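Local atomic coordinates of small heat shock protein hsp20 family (Sulfolobus solfataricus, PDB entry 4RZK), a protein that probably binds unfolded proteins as a small heat shock protein, the piece here being its alpha-crystallin domain. Residues A[7-12]-A[24-29]; A[19-24]-A[81-86]; A[42-47]-A[59-64]. One frame throughout, in Å; residues are numbered along the deposited sequence.

Contact 1: A[7-12]-A[24-29]; sequences REPLAD and AEVPGV
Leu10 and Ala11 meet Glu25 and Ala24 in the beta hairpin of strands 6-16 and 19-25, at the end away from its turn. The hairpin is part of the alpha-crystallin domain. Leu10 O accepts the N-H of Glu25 at 2.9 Å. The bond is straight, 166° at the hydrogen. The same oxygen receives a CA-H...O contact from Ala24 CA at 3.4 Å. Next to this the strands part, and one water fills the place of a direct bond. The water accepts from Leu10 N at 2.9 Å and donates to Glu25 O at 2.7 Å. Ala11 and Ala24 form a non-hydrogen-bonded pair.

Leu10 and Glu25 put their side chains on one face of the sheet. Glu25 CG stands anti to its carbonyl carbon (chi1 -58°), which sets Glu25 CG 3.9 Å from Leu10 O; the chain runs on extended. The Leu10 side chain lies obliquely across it, with Leu10 CD1 3.5 Å from Glu25 OE1. Pro9 points toward the other segment, and Pro9 CB rests 3.3 Å from Glu25 O. Pro9 CB also lies 4.0 Å from Val26 CG2. Val26 opens a type II turn that ends at Val29. Gly28, within it, makes backbone hydrogen bonds to the second subunit, which places the turn at the interface.

The Glu25 carboxylate finds its charged mates across the dimer interface, in salt bridges to Arg54 and Arg7 of the second subunit. Arg7 NH2 returns the bridge to Glu25 OE1 of that subunit. The Leu10 methyl beside the carboxylate offers it no polar bond, so this buried charge is probably balanced mainly by the partner chain's arginines, which ties this hairpin end to dimer assembly.

Contact 2: A[19-24]-A[81-86]; sequences EIKVVA and EITLKK
Strands 19-24 and 81-85 run antiparallel, their axes 4.5 Å apart at closest and their directions 155° apart, with Ile20 facing Leu84 and Val22 facing Ile82 as hydrogen-bonded pairs. Each of these two pairs closes a ring of two bonds. Ile20 N reaches Leu84 O at 2.7 Å; Leu84 N returns a bond to Ile20 O. Val22 N meets Ile82 O at 2.8 Å, and Ile82 N gives to Val22 O. All four are close to straight. CA-H...O contacts support them from Glu19, Lys21, Glu81 and Thr83.

One face of the sheet is apolar and carries Ile20, Val22, Ile82 and Leu84. Leu84 CG stands anti to its carbonyl carbon (chi1 -54°), which puts Leu84 CG 3.8 Å from Ile20 O. Leu84 CD1 touches Ile20 CG2, on its pair partner, at 4.2 Å. Leu84 CD1 also touches Val22 CG2, one pair farther along, at 4.1 Å. The leucine crosses each of them at a slant. Ile82 turns methyl CG2 to the carbonyl oxygen of Val22, at 3.5 Å. Leu45 and Leu62 cover this face from the other side of the core.

The other face is mixed. Val23 and Glu81 lie side by side and point the same way, with Val23 CG2 3.6 Å from Glu81 CG. The contact uses the aliphatic part of the glutamate. Lys21, extended beyond CG, runs alongside Thr83, though their closest carbons are too near in the model to be trusted. The polar end of Thr83 looks to the next strand, where OG1 is hydrogen-bonded to Lys72 O.

Such pairing of the first hairpin's second strand with the last strand of the domain, apolar on the inside and mixed on the outside, is characteristic of the immunoglobulin-like beta sandwich of the alpha-crystallin domain.

Contact 3: A[42-47]-A[59-64]; sequences GKKLVI and EIDLPA
Lys44 is bent at its third side-chain torsion (chi3 -26°), which sets Lys44 CE 4.1 Å from Glu59 CD; Glu59 runs extended beyond CG, and the two chains cross at a slant. Asp61 CG stands anti to its carbonyl carbon (chi1 -55°), which brings that carboxylate to the lysine as well. The Lys44 NZ to Glu59 OE1 salt bridge is long, at 4.0 Å. Asp61 OD1 lies 3.9 Å from Lys44 CE, alongside the lysine chain, and is too far from NZ for a salt bridge. The firmer partner of NZ is Asn40 OD1, a hydrogen bond from outside the two strands. An alanine in place of Lys44 would probably leave Glu59 and Asp61 without the nearby positive charge, and Asn40 OD1 without its lysine donor.

Beneath this charged face the backbones pair as an antiparallel hairpin, strand 44-47 with strand 59-61. Leu45 N gives to Ile60 O at 2.7 Å, and Ile60 N gives back to Leu45 O at 2.8 Å.

The opposite face is apolar. Ile47 CD1 meets Ile60 CD1 at 4.1 Å, the two side chains crossing. Leu45 CB lies 4.1 Å from Leu62 CD1. This face packs on strand 19-25, with Ile47 on Ala24. On the charged face Val46 CG2 rests 4.0 Å from Glu59 CB, so the glutamate also makes an apolar contact near its root.

The chemistry thus divides between two faces. One is closed by methyl groups against strand 19-25. The other holds one lysine near two acids, whose negative field is likely to favour its charged form, although the ion pairing itself is loose.

In the fold
Contact 1 closes first along the chain, between neighbouring strands 6-16 and 19-25. Contact 2 spans the longest stretch, from strand 19-25 to strand 79-85, and the hairpin of contact 3 lies within that span. All their strands belong to one sheet as counted within the chain. Contacts 1 and 2 share Ala24, with centres about 15 Å apart. The centre of contact 3 is about 10 Å from that of contact 2 and about 16 Å from that of contact 1. Strand 19-25 is hydrogen-bonded in contacts 1 and 2 and packs side chains on contact 3, making one compact domain. The dimer partner touches contact 1 but not contact 3.

Contact 1: A[7-12]-A[24-29]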
loop_
_atom_site.group_PDB
_atom_site.type_symbol
_atom_site.label_atom_id
_atom_site.label_comp_id
_atom_site.label_asym_id
_atom_site.label_seq_id
_atom_site.Cartn_x
_atom_site.Cartn_y
_atom_site.Cartn_z
ATOM N N ARG A 7 6.298 -8.373 -7.647
ATOM C CA ARG A 7 6.944 -7.221 -7.044
ATOM C C ARG A 7 7.421 -7.550 -5.653
ATOM O O ARG A 7 6.868 -8.402 -5.001
ATOM C CB ARG A 7 5.966 -6.054 -6.959
ATOM C CG ARG A 7 5.699 -5.349 -8.267
ATOM C CD ARG A 7 4.426 -4.550 -8.176
ATOM N NE ARG A 7 4.528 -3.505 -7.174
ATOM C CZ ARG A 7 3.565 -2.642 -6.912
ATOM N NH1 ARG A 7 2.442 -2.697 -7.586
ATOM N NH2 ARG A 7 3.730 -1.729 -5.986
ATOM N N GLU A 8 8.429 -6.843 -5.185
ATOM C CA GLU A 8 8.897 -7.059 -3.843
ATOM C C GLU A 8 8.366 -5.945 -2.984
ATOM O O GLU A 8 8.643 -4.790 -3.220
ATOM C CB GLU A 8 10.409 -7.059 -3.826
ATOM C CG GLU A 8 11.013 -7.118 -2.450
ATOM C CD GLU A 8 12.488 -7.382 -2.509
ATOM O OE1 GLU A 8 13.273 -6.502 -2.142
ATOM O OE2 GLU A 8 12.860 -8.474 -2.942
ATOM N N PRO A 9 7.595 -6.319 -1.981
ATOM C CA PRO A 9 6.884 -5.377 -1.129
ATOM C C PRO A 9 7.799 -4.597 -0.224
ATOM O O PRO A 9 8.838 -5.095 0.151
ATOM C CB PRO A 9 5.988 -6.285 -0.292
ATOM C CG PRO A 9 6.588 -7.633 -0.389
ATOM C CD PRO A 9 7.154 -7.697 -1.755
ATOM N N LEU A 10 7.417 -3.379 0.121
ATOM C CA LEU A 10 8.166 -2.644 1.103
ATOM C C LEU A 10 7.944 -3.335 2.422
ATOM O O LEU A 10 6.823 -3.580 2.813
ATOM C CB LEU A 10 7.655 -1.219 1.196
ATOM C CG LEU A 10 7.672 -0.339 -0.046
ATOM C CD1 LEU A 10 7.207 1.048 0.329
ATOM C CD2 LEU A 10 9.053 -0.269 -0.662
ATOM N N ALA A 11 9.029 -3.634 3.114
ATOM C CA ALA A 11 8.955 -4.350 4.364
ATOM C C ALA A 11 9.899 -3.752 5.375
ATOM O O ALA A 11 11.011 -3.397 5.046
ATOM C CB ALA A 11 9.293 -5.806 4.137
ATOM N N ASP A 12 9.463 -3.650 6.616
ATOM C CA ASP A 12 10.350 -3.241 7.675
ATOM C C ASP A 12 10.271 -4.242 8.792
ATOM O O ASP A 12 9.199 -4.552 9.258
ATOM C CB ASP A 12 9.958 -1.871 8.191
ATOM C CG ASP A 12 11.041 -1.239 9.010
ATOM O OD1 ASP A 12 10.719 -0.387 9.853
ATOM O OD2 ASP A 12 12.214 -1.593 8.812
ATOM N N ALA A 24 4.684 -5.322 6.278
ATOM C CA ALA A 24 4.733 -5.375 4.832
ATOM C C ALA A 24 3.608 -4.621 4.165
ATOM O O ALA A 24 2.468 -4.750 4.550
ATOM C CB ALA A 24 4.728 -6.825 4.369
ATOM N N GLU A 25 3.935 -3.883 3.122
ATOM C CA GLU A 25 2.920 -3.216 2.362
ATOM C C GLU A 25 2.641 -4.003 1.135
ATOM O O GLU A 25 3.496 -4.200 0.301
ATOM C CB GLU A 25 3.417 -1.887 1.909
ATOM C CG GLU A 25 3.849 -0.993 3.015
ATOM C CD GLU A 25 3.956 0.398 2.509
ATOM O OE1 GLU A 25 3.890 0.591 1.294
ATOM O OE2 GLU A 25 4.084 1.314 3.328
ATOM N N VAL A 26 1.404 -4.412 1.010
ATOM C CA VAL A 26 1.000 -5.186 -0.127
ATOM C C VAL A 26 -0.351 -4.699 -0.622
ATOM O O VAL A 26 -1.315 -5.437 -0.601
ATOM C CB VAL A 26 0.852 -6.636 0.317
ATOM C CG1 VAL A 26 -0.092 -7.382 -0.593
ATOM C CG2 VAL A 26 2.199 -7.308 0.403
ATOM N N PRO A 27 -0.438 -3.464 -1.088
ATOM C CA PRO A 27 -1.764 -2.973 -1.451
ATOM C C PRO A 27 -2.272 -3.544 -2.775
ATOM O O PRO A 27 -1.486 -3.860 -3.666
ATOM C CB PRO A 27 -1.559 -1.466 -1.541
ATOM C CG PRO A 27 -0.131 -1.307 -1.901
ATOM C CD PRO A 27 0.601 -2.428 -1.246
ATOM N N GLY A 28 -3.595 -3.664 -2.869
ATOM C CA GLY A 28 -4.251 -4.197 -4.032
ATOM C C GLY A 28 -4.882 -5.507 -3.663
ATOM O O GLY A 28 -5.911 -5.899 -4.199
ATOM N N VAL A 29 -4.273 -6.170 -2.703
ATOM C CA VAL A 29 -4.560 -7.556 -2.427
ATOM C C VAL A 29 -5.514 -7.716 -1.256
ATOM O O VAL A 29 -5.402 -7.006 -0.273
ATOM C CB VAL A 29 -3.243 -8.301 -2.166
ATOM C CG1 VAL A 29 -3.497 -9.685 -1.678
ATOM C CG2 VAL A 29 -2.415 -8.329 -3.433
HETATM O O HOH W 1 5.012 -2.485 -1.170
#

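Contact 2: A[19-24]-A[81-86]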
loop_
_atom_site.group_PDB
_atom_site.type_symbol
_atom_site.label_atom_id
_atom_site.label_comp_id
_atom_site.label_asym_id
_atom_site.label_seq_id
_atom_site.Cartn_x
_atom_site.Cartn_y
_atom_site.Cartn_z
ATOM N N GLU A 19 9.232 -10.402 21.161
ATOM C CA GLU A 19 8.610 -10.340 19.850
ATOM C C GLU A 19 9.501 -9.801 18.747
ATOM O O GLU A 19 10.390 -8.999 18.988
ATOM C CB GLU A 19 7.332 -9.514 19.922
ATOM C CG GLU A 19 6.232 -10.148 20.746
ATOM C CD GLU A 19 5.100 -9.191 21.046
ATOM O OE1 GLU A 19 5.287 -7.972 20.893
ATOM O OE2 GLU A 19 4.016 -9.662 21.437
ATOM N N ILE A 20 9.239 -10.255 17.530
ATOM C CA ILE A 20 9.732 -9.611 16.332
ATOM C C ILE A 20 8.517 -9.224 15.513
ATOM O O ILE A 20 7.647 -10.037 15.270
ATOM C CB ILE A 20 10.591 -10.545 15.479
ATOM C CG1 ILE A 20 11.982 -10.688 16.069
ATOM C CG2 ILE A 20 10.713 -9.993 14.076
ATOM C CD1 ILE A 20 12.942 -11.398 15.149
ATOM N N LYS A 21 8.448 -7.980 15.088
ATOM C CA LYS A 21 7.302 -7.545 14.337
ATOM C C LYS A 21 7.757 -7.297 12.935
ATOM O O LYS A 21 8.706 -6.568 12.718
ATOM C CB LYS A 21 6.679 -6.287 14.945
ATOM C CG LYS A 21 6.010 -6.513 16.292
ATOM C CD LYS A 21 5.434 -5.222 16.847
ATOM C CE LYS A 21 4.747 -5.452 18.182
ATOM N NZ LYS A 21 4.199 -4.190 18.750
ATOM N N VAL A 22 7.056 -7.858 11.961
ATOM C CA VAL A 22 7.378 -7.604 10.564
ATOM C C VAL A 22 6.242 -6.886 9.866
ATOM O O VAL A 22 5.108 -7.300 9.949
ATOM C CB VAL A 22 7.705 -8.893 9.809
ATOM C CG1 VAL A 22 7.926 -8.596 8.340
ATOM C CG2 VAL A 22 8.933 -9.546 10.401
ATOM N N VAL A 23 6.560 -5.802 9.179
ATOM C CA VAL A 23 5.551 -5.005 8.512
ATOM C C VAL A 23 5.744 -5.010 7.009
ATOM O O VAL A 23 6.822 -4.744 6.529
ATOM C CB VAL A 23 5.598 -3.558 8.994
ATOM C CG1 VAL A 23 4.760 -2.677 8.102
ATOM C CG2 VAL A 23 5.126 -3.468 10.425
ATOM N N ALA A 24 4.684 -5.322 6.278
ATOM C CA ALA A 24 4.733 -5.375 4.832
ATOM C C ALA A 24 3.608 -4.621 4.165
ATOM O O ALA A 24 2.468 -4.750 4.550
ATOM C CB ALA A 24 4.728 -6.825 4.369
ATOM N N GLU A 81 0.924 -6.520 9.050
ATOM C CA GLU A 81 1.727 -6.505 10.239
ATOM C C GLU A 81 1.614 -7.871 10.858
ATOM O O GLU A 81 0.527 -8.335 11.132
ATOM C CB GLU A 81 1.153 -5.487 11.202
ATOM C CG GLU A 81 2.168 -4.749 12.039
ATOM C CD GLU A 81 1.528 -3.701 12.915
ATOM O OE1 GLU A 81 0.918 -4.071 13.925
ATOM O OE2 GLU A 81 1.630 -2.507 12.593
ATOM N N ILE A 82 2.739 -8.521 11.082
ATOM C CA ILE A 82 2.724 -9.817 11.714
ATOM C C ILE A 82 3.692 -9.840 12.872
ATOM O O ILE A 82 4.768 -9.286 12.795
ATOM C CB ILE A 82 3.079 -10.922 10.726
ATOM C CG1 ILE A 82 4.214 -11.757 11.275
ATOM C CG2 ILE A 82 3.459 -10.338 9.382
ATOM C CD1 ILE A 82 3.854 -13.214 11.399
ATOM N N THR A 83 3.295 -10.483 13.957
ATOM C CA THR A 83 4.112 -10.518 15.149
ATOM C C THR A 83 4.622 -11.917 15.402
ATOM O O THR A 83 3.859 -12.869 15.414
ATOM C CB THR A 83 3.327 -10.033 16.369
ATOM O OG1 THR A 83 1.996 -9.691 15.974
ATOM C CG2 THR A 83 3.986 -8.817 16.950
ATOM N N LEU A 84 5.924 -12.029 15.612
ATOM C CA LEU A 84 6.573 -13.317 15.729
ATOM C C LEU A 84 7.212 -13.471 17.082
ATOM O O LEU A 84 7.658 -12.500 17.673
ATOM C CB LEU A 84 7.651 -13.456 14.670
ATOM C CG LEU A 84 7.256 -13.229 13.223
ATOM C CD1 LEU A 84 8.508 -13.096 12.383
ATOM C CD2 LEU A 84 6.405 -14.377 12.724
ATOM N N LYS A 85 7.263 -14.708 17.562
ATOM C CA LYS A 85 7.862 -15.007 18.855
ATOM C C LYS A 85 9.225 -15.650 18.700
ATOM O O LYS A 85 9.408 -16.545 17.890
ATOM C CB LYS A 85 6.955 -15.925 19.669
ATOM N N LYS A 86 10.179 -15.179 19.486
ATOM C CA LYS A 86 11.526 -15.708 19.457
ATOM C C LYS A 86 11.519 -17.099 20.043
ATOM O O LYS A 86 10.666 -17.423 20.854
ATOM C CB LYS A 86 12.469 -14.821 20.255
ATOM C CG LYS A 86 13.148 -13.734 19.446
ATOM C CD LYS A 86 13.698 -12.649 20.357
ATOM C CE LYS A 86 14.655 -11.728 19.619
ATOM N NZ LYS A 86 16.027 -11.789 20.182
#

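Contact 3: A[42-47]-A[59-64]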
loop_
_atom_site.group_PDB
_atom_site.type_symbol
_atom_site.label_atom_id
_atom_site.label_comp_id
_atom_site.label_asym_id
_atom_site.label_seq_id
_atom_site.Cartn_x
_atom_site.Cartn_y
_atom_site.Cartn_z
ATOM N N GLY A 42 14.176 -21.016 12.476
ATOM C CA GLY A 42 13.811 -19.685 12.907
ATOM C C GLY A 42 13.971 -18.562 11.916
ATOM O O GLY A 42 13.164 -17.669 11.855
ATOM N N LYS A 43 15.049 -18.606 11.159
ATOM C CA LYS A 43 15.628 -17.437 10.524
ATOM C C LYS A 43 14.826 -16.657 9.479
ATOM O O LYS A 43 14.947 -15.443 9.414
ATOM C CB LYS A 43 17.019 -17.774 9.991
ATOM C CG LYS A 43 18.133 -17.514 10.990
ATOM C CD LYS A 43 18.593 -18.794 11.664
ATOM C CE LYS A 43 19.579 -19.560 10.794
ATOM N NZ LYS A 43 19.569 -21.019 11.088
ATOM N N LYS A 44 14.063 -17.329 8.632
ATOM C CA LYS A 44 13.466 -16.651 7.486
ATOM C C LYS A 44 11.939 -16.647 7.404
ATOM O O LYS A 44 11.293 -17.655 7.617
ATOM C CB LYS A 44 14.090 -17.174 6.190
ATOM C CG LYS A 44 13.120 -17.747 5.177
ATOM C CD LYS A 44 13.871 -18.252 3.959
ATOM C CE LYS A 44 15.182 -17.510 3.785
ATOM N NZ LYS A 44 16.133 -18.228 2.897
ATOM N N LEU A 45 11.374 -15.489 7.093
ATOM C CA LEU A 45 9.932 -15.350 6.952
ATOM C C LEU A 45 9.535 -15.077 5.516
ATOM O O LEU A 45 10.117 -14.246 4.850
ATOM C CB LEU A 45 9.392 -14.241 7.840
ATOM C CG LEU A 45 7.900 -14.034 7.619
ATOM C CD1 LEU A 45 7.097 -15.113 8.303
ATOM C CD2 LEU A 45 7.448 -12.671 8.082
ATOM N N VAL A 46 8.530 -15.792 5.052
ATOM C CA VAL A 46 8.146 -15.765 3.648
ATOM C C VAL A 46 6.713 -15.303 3.429
ATOM O O VAL A 46 5.770 -15.907 3.937
ATOM C CB VAL A 46 8.337 -17.149 3.013
ATOM C CG1 VAL A 46 7.622 -17.234 1.671
ATOM C CG2 VAL A 46 9.819 -17.435 2.862
ATOM N N ILE A 47 6.547 -14.235 2.656
ATOM C CA ILE A 47 5.235 -13.644 2.403
ATOM C C ILE A 47 4.813 -13.667 0.938
ATOM O O ILE A 47 5.533 -13.209 0.074
ATOM C CB ILE A 47 5.204 -12.181 2.858
ATOM C CG1 ILE A 47 5.382 -12.072 4.358
ATOM C CG2 ILE A 47 3.903 -11.530 2.455
ATOM C CD1 ILE A 47 5.925 -10.737 4.784
ATOM N N GLU A 59 10.909 -12.455 0.897
ATOM C CA GLU A 59 11.478 -13.327 1.896
ATOM C C GLU A 59 12.422 -12.541 2.772
ATOM O O GLU A 59 13.212 -11.750 2.290
ATOM C CB GLU A 59 12.125 -14.551 1.264
ATOM C CG GLU A 59 13.613 -14.477 1.033
ATOM C CD GLU A 59 14.109 -15.678 0.266
ATOM O OE1 GLU A 59 15.307 -15.733 -0.053
ATOM O OE2 GLU A 59 13.288 -16.566 -0.023
ATOM N N ILE A 60 12.298 -12.735 4.073
ATOM C CA ILE A 60 13.046 -11.962 5.032
ATOM C C ILE A 60 13.886 -12.844 5.907
ATOM O O ILE A 60 13.403 -13.826 6.437
ATOM C CB ILE A 60 12.116 -11.210 5.976
ATOM C CG1 ILE A 60 11.464 -10.032 5.265
ATOM C CG2 ILE A 60 12.889 -10.747 7.188
ATOM C CD1 ILE A 60 9.977 -10.194 5.091
ATOM N N ASP A 61 15.142 -12.472 6.084
ATOM C CA ASP A 61 15.997 -13.178 7.002
ATOM C C ASP A 61 15.838 -12.496 8.331
ATOM O O ASP A 61 16.137 -11.329 8.474
ATOM C CB ASP A 61 17.447 -13.086 6.549
ATOM C CG ASP A 61 17.643 -13.566 5.135
ATOM O OD1 ASP A 61 17.689 -14.789 4.920
ATOM O OD2 ASP A 61 17.751 -12.721 4.231
ATOM N N LEU A 62 15.356 -13.239 9.308
ATOM C CA LEU A 62 15.102 -12.714 10.631
ATOM C C LEU A 62 16.347 -12.597 11.489
ATOM O O LEU A 62 17.273 -13.371 11.352
ATOM C CB LEU A 62 14.048 -13.565 11.318
ATOM C CG LEU A 62 12.730 -13.629 10.559
ATOM C CD1 LEU A 62 11.893 -14.800 11.026
ATOM C CD2 LEU A 62 11.970 -12.331 10.720
ATOM N N PRO A 63 16.349 -11.625 12.386
ATOM C CA PRO A 63 17.449 -11.426 13.325
ATOM C C PRO A 63 17.610 -12.607 14.263
ATOM O O PRO A 63 18.722 -12.906 14.654
ATOM C CB PRO A 63 17.043 -10.171 14.096
ATOM C CG PRO A 63 15.717 -9.755 13.558
ATOM C CD PRO A 63 15.567 -10.400 12.225
ATOM N N ALA A 64 16.518 -13.274 14.606
ATOM C CA ALA A 64 16.589 -14.433 15.480
ATOM C C ALA A 64 15.628 -15.522 15.056
ATOM O O ALA A 64 14.618 -15.251 14.434
ATOM C CB ALA A 64 16.311 -14.027 16.912
#